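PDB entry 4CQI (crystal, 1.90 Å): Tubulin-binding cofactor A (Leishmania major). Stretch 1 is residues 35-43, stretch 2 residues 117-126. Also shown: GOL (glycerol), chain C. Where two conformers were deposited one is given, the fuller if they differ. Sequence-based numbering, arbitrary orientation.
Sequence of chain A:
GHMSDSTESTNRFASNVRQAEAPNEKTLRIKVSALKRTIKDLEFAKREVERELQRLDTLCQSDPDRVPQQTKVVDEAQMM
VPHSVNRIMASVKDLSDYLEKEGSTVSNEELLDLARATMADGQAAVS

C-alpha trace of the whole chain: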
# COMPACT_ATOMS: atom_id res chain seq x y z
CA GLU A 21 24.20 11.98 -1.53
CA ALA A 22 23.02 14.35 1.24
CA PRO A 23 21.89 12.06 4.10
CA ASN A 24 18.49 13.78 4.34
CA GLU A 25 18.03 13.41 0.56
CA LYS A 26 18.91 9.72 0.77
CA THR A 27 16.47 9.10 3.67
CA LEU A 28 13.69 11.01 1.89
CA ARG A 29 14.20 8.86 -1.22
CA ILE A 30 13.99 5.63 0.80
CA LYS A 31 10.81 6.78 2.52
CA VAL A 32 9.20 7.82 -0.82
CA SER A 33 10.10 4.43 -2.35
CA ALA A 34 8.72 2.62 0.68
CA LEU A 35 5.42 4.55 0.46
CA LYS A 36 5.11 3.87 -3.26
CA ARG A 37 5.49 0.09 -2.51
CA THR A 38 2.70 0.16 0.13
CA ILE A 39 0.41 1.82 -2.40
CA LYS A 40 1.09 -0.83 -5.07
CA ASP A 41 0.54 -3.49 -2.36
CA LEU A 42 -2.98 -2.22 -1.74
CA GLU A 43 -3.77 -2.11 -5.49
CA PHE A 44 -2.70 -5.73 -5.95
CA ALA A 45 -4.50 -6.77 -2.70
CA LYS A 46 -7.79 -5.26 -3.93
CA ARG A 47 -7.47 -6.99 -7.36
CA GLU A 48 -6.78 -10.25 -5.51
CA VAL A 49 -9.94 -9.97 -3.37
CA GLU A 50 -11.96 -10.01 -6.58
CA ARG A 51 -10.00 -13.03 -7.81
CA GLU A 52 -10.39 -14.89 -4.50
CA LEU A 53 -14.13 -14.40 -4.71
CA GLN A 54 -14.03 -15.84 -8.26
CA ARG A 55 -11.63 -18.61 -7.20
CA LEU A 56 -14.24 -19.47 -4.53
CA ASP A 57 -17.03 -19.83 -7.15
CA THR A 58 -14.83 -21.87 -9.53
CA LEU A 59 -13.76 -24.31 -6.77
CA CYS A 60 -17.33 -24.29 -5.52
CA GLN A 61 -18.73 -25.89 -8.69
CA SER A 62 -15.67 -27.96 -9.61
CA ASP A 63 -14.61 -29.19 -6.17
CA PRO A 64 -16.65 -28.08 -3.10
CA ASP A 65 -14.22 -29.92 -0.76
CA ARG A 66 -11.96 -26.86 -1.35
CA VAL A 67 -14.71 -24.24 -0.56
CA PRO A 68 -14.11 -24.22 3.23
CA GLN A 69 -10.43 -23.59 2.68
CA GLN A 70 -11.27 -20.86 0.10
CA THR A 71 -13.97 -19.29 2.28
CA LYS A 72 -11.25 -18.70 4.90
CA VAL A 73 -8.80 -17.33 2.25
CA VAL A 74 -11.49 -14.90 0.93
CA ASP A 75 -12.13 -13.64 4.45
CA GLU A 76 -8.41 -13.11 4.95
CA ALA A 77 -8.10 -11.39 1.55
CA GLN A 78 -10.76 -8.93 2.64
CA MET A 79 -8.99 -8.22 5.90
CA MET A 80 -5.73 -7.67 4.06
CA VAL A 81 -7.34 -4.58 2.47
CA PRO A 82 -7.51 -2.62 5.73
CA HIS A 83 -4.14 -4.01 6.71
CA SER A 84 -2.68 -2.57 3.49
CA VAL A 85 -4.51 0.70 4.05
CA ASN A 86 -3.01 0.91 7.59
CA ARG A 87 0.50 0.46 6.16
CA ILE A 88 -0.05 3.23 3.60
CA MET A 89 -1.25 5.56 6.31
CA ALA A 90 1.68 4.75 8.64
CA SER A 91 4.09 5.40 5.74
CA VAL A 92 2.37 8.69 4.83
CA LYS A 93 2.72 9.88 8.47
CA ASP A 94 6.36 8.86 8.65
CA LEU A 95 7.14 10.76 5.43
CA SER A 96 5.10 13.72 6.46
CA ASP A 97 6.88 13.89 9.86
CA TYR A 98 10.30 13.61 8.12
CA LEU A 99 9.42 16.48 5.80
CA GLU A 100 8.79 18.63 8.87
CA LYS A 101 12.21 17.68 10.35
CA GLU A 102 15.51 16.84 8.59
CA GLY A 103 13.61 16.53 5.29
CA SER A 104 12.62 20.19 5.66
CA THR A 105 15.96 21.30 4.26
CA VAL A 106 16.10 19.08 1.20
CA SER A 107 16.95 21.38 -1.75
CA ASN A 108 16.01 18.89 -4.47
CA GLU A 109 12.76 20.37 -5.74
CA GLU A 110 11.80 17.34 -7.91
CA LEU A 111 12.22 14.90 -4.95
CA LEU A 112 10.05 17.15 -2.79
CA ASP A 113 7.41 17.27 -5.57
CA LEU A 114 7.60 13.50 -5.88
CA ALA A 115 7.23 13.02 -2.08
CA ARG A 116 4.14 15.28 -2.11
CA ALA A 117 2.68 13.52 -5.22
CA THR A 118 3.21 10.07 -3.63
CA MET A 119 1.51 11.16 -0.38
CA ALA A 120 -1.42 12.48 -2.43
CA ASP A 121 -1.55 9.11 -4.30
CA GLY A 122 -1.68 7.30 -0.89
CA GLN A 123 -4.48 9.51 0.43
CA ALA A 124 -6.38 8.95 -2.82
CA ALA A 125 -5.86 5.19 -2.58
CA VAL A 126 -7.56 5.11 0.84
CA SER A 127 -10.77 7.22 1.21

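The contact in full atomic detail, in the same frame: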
# COMPACT_ATOMS: atom_id res chain seq x y z
N LEU A 35 6.81 4.16 0.54
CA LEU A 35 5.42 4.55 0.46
C LEU A 35 4.81 4.07 -0.88
O LEU A 35 3.70 3.52 -0.91
CB LEU A 35 5.23 6.07 0.61
CG LEU A 35 3.82 6.61 0.34
CD1 LEU A 35 2.68 5.90 1.12
CD2 LEU A 35 3.76 8.12 0.57
N LYS A 36 5.54 4.32 -1.96
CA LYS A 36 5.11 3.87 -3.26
C LYS A 36 4.83 2.36 -3.25
O LYS A 36 3.80 1.92 -3.78
CB LYS A 36 6.20 4.20 -4.31
CG LYS A 36 5.82 3.84 -5.74
CD LYS A 36 6.85 4.36 -6.75
CE LYS A 36 7.13 3.38 -7.90
NZ LYS A 36 5.95 2.94 -8.69
N ARG A 37 5.72 1.57 -2.64
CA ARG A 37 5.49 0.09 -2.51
C ARG A 37 4.23 -0.26 -1.72
O ARG A 37 3.49 -1.13 -2.15
CB ARG A 37 6.72 -0.64 -1.96
CG ARG A 37 7.72 -1.00 -3.04
CD ARG A 37 8.83 -1.86 -2.49
NE ARG A 37 9.55 -1.15 -1.46
CZ ARG A 37 10.64 -0.42 -1.68
NH1 ARG A 37 11.15 -0.33 -2.90
NH2 ARG A 37 11.22 0.19 -0.68
N THR A 38 3.94 0.43 -0.61
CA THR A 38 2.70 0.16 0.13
C THR A 38 1.47 0.49 -0.71
O THR A 38 0.43 -0.15 -0.58
CB THR A 38 2.62 0.91 1.48
OG1 THR A 38 2.45 2.32 1.26
CG2 THR A 38 3.87 0.67 2.35
N ILE A 39 1.57 1.49 -1.58
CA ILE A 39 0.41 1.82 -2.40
C ILE A 39 0.15 0.71 -3.45
O ILE A 39 -0.99 0.30 -3.66
CB ILE A 39 0.54 3.22 -3.01
CG1 ILE A 39 0.61 4.24 -1.90
CG2 ILE A 39 -0.62 3.55 -3.95
CD1 ILE A 39 1.07 5.61 -2.36
N LYS A 40 1.22 0.24 -4.11
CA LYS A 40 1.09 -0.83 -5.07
C LYS A 40 0.57 -2.10 -4.38
O LYS A 40 -0.32 -2.79 -4.91
CB LYS A 40 2.44 -1.09 -5.78
CG LYS A 40 3.02 0.10 -6.54
CD LYS A 40 2.12 0.59 -7.66
CE LYS A 40 2.93 1.37 -8.71
NZ LYS A 40 2.05 2.05 -9.72
N ASP A 41 1.06 -2.35 -3.16
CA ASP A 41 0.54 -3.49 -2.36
C ASP A 41 -0.97 -3.46 -2.22
O ASP A 41 -1.64 -4.50 -2.34
CB ASP A 41 1.20 -3.59 -0.96
CG ASP A 41 2.68 -4.03 -1.00
OD1 ASP A 41 3.11 -4.57 -2.04
OD2 ASP A 41 3.40 -3.79 -0.00
N LEU A 42 -1.53 -2.29 -1.91
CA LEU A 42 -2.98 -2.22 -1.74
C LEU A 42 -3.67 -2.49 -3.08
O LEU A 42 -4.68 -3.19 -3.14
CB LEU A 42 -3.38 -0.86 -1.19
CG LEU A 42 -4.86 -0.58 -1.11
CD1 LEU A 42 -5.60 -1.60 -0.20
CD2 LEU A 42 -5.09 0.87 -0.69
N GLU A 43 -3.14 -1.92 -4.17
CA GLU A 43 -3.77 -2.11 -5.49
C GLU A 43 -3.83 -3.59 -5.83
O GLU A 43 -4.88 -4.11 -6.25
CB GLU A 43 -3.02 -1.36 -6.61
CG GLU A 43 -2.95 0.15 -6.39
CD GLU A 43 -2.05 0.92 -7.38
OE1 GLU A 43 -1.23 0.30 -8.11
OE2 GLU A 43 -2.15 2.18 -7.41
N ALA A 117 3.54 14.30 -4.29
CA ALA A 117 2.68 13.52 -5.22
C ALA A 117 2.33 12.11 -4.70
O ALA A 117 1.18 11.63 -4.82
CB ALA A 117 3.35 13.43 -6.62
N THR A 118 3.33 11.47 -4.10
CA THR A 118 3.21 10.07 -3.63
C THR A 118 2.32 10.04 -2.40
O THR A 118 1.45 9.16 -2.28
CB THR A 118 4.59 9.46 -3.34
OG1 THR A 118 5.41 9.57 -4.51
CG2 THR A 118 4.50 7.98 -2.97
N MET A 119 2.48 11.01 -1.48
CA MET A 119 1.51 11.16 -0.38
C MET A 119 0.09 11.38 -0.87
O MET A 119 -0.84 10.72 -0.38
CB MET A 119 1.94 12.28 0.59
CG MET A 119 3.20 11.95 1.35
SD MET A 119 3.62 13.15 2.65
CE MET A 119 4.10 14.53 1.65
N ALA A 120 -0.09 12.27 -1.85
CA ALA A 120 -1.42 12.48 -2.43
C ALA A 120 -1.99 11.20 -3.07
O ALA A 120 -3.17 10.90 -2.87
CB ALA A 120 -1.41 13.63 -3.42
N ASP A 121 -1.15 10.44 -3.79
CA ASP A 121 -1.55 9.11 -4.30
C ASP A 121 -1.98 8.15 -3.19
O ASP A 121 -2.97 7.42 -3.35
CB ASP A 121 -0.43 8.42 -5.11
CG ASP A 121 -0.12 9.13 -6.43
OD1 ASP A 121 -0.97 9.88 -6.95
OD2 ASP A 121 0.99 8.91 -6.96
N GLY A 122 -1.27 8.14 -2.06
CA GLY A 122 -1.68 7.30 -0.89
C GLY A 122 -3.02 7.70 -0.29
O GLY A 122 -3.88 6.85 -0.05
N GLN A 123 -3.22 9.00 -0.08
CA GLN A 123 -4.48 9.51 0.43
C GLN A 123 -5.63 9.20 -0.52
O GLN A 123 -6.74 8.89 -0.08
CB GLN A 123 -4.41 11.02 0.59
CG GLN A 123 -3.39 11.50 1.60
CD GLN A 123 -3.85 11.32 3.02
OE1 GLN A 123 -4.81 10.58 3.30
NE2 GLN A 123 -3.23 12.05 3.92
N ALA A 124 -5.38 9.31 -1.81
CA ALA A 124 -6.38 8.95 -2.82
C ALA A 124 -6.70 7.46 -2.75
O ALA A 124 -7.86 7.06 -2.80
CB ALA A 124 -5.89 9.31 -4.21
N ALA A 125 -5.67 6.65 -2.60
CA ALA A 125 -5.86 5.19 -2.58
C ALA A 125 -6.74 4.72 -1.43
O ALA A 125 -7.54 3.81 -1.61
CB ALA A 125 -4.51 4.49 -2.60
N VAL A 126 -6.62 5.34 -0.27
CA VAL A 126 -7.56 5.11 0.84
C VAL A 126 -8.72 6.07 0.57
O VAL A 126 -8.83 6.56 -0.55
CB VAL A 126 -6.85 5.27 2.22
CG1 VAL A 126 -5.50 4.54 2.20
CG2 VAL A 126 -6.67 6.75 2.57
C1 GOL C . 0.64 3.92 -7.53
O1 GOL C . -0.67 4.42 -7.84
C2 GOL C . 1.66 5.07 -7.52
O2 GOL C . 2.92 4.68 -8.11
C3 GOL C . 1.88 5.55 -6.09
O3 GOL C . 2.72 6.70 -6.06

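Residues 35–43 and 117–125 lie in two helices of one chain that run in broadly the same direction, their axes inclined by 25° and approaching to 9.8 Å; Val 126 follows the second. No hydrogen bond crosses between them. The contact buries 340 Å², summed over both sides, and rests almost entirely on van der Waals packing.

Its centre is a knob-into-hole arrangement. Ile 39 points toward the second helix and inserts its side chain among Thr 118, Asp 121, Gly 122 and Ala 125. With chi1 in m and chi2 in t, Ile 39 CD1 extends to the opposing backbone, 3.5 Å from Gly 122 N and 3.6 Å from Thr 118 O. These two polar atoms are already paired with each other in the helix, Gly 122 N donating to Thr 118 O at 2.9 Å, so a methyl group can cover them without leaving either unsatisfied. Gly 122 suits this position because it presents bare backbone: an ideally placed CB there would lie 3.5 Å from Ile 39 CD1 and 3.7 Å from Leu 35 CD1, tight for carbon atoms. The CA atoms of Ile 39 and Gly 122 come within 6.1 Å.

Apolar contacts extend the packing along the helices. Toward the N-terminal end, Leu 35, buried and in the t,p rotamer, places CD2 3.6 Å from Thr 118 CG2 and 3.9 Å from Met 119 CG. Met 119 directs its CA-to-CB bond away from the first helix, yet its CG still reaches this leucine methyl. Thr 118 serves the interface through its methyl, while its OG1 is hydrogen-bonded elsewhere in the structure. Toward the C-terminal end, Ala 125 CB lies 4.2 Å from Ile 39 CG2 and 4.1 Å from Leu 42 CD2, its single methyl touching both larger side chains. Leu 35, Ile 39 and Leu 42, spaced four and three residues apart, thus form one apolar strip on the first helix.

Polar links between the stretches are indirect and run through a glycerol, probably from the crystallisation liquor. Glycerol O1 donates to Glu 43 OE2 at 2.7 Å and glycerol O3 to Asp 121 OD2 at 2.9 Å, while Lys 40 NZ makes a weak hydrogen bond to glycerol O2 at 3.2 Å. These exposed charged side chains can engage the ligand beside the apolar core, where glycerol C3 approaches Ile 39 CD1 to 3.8 Å.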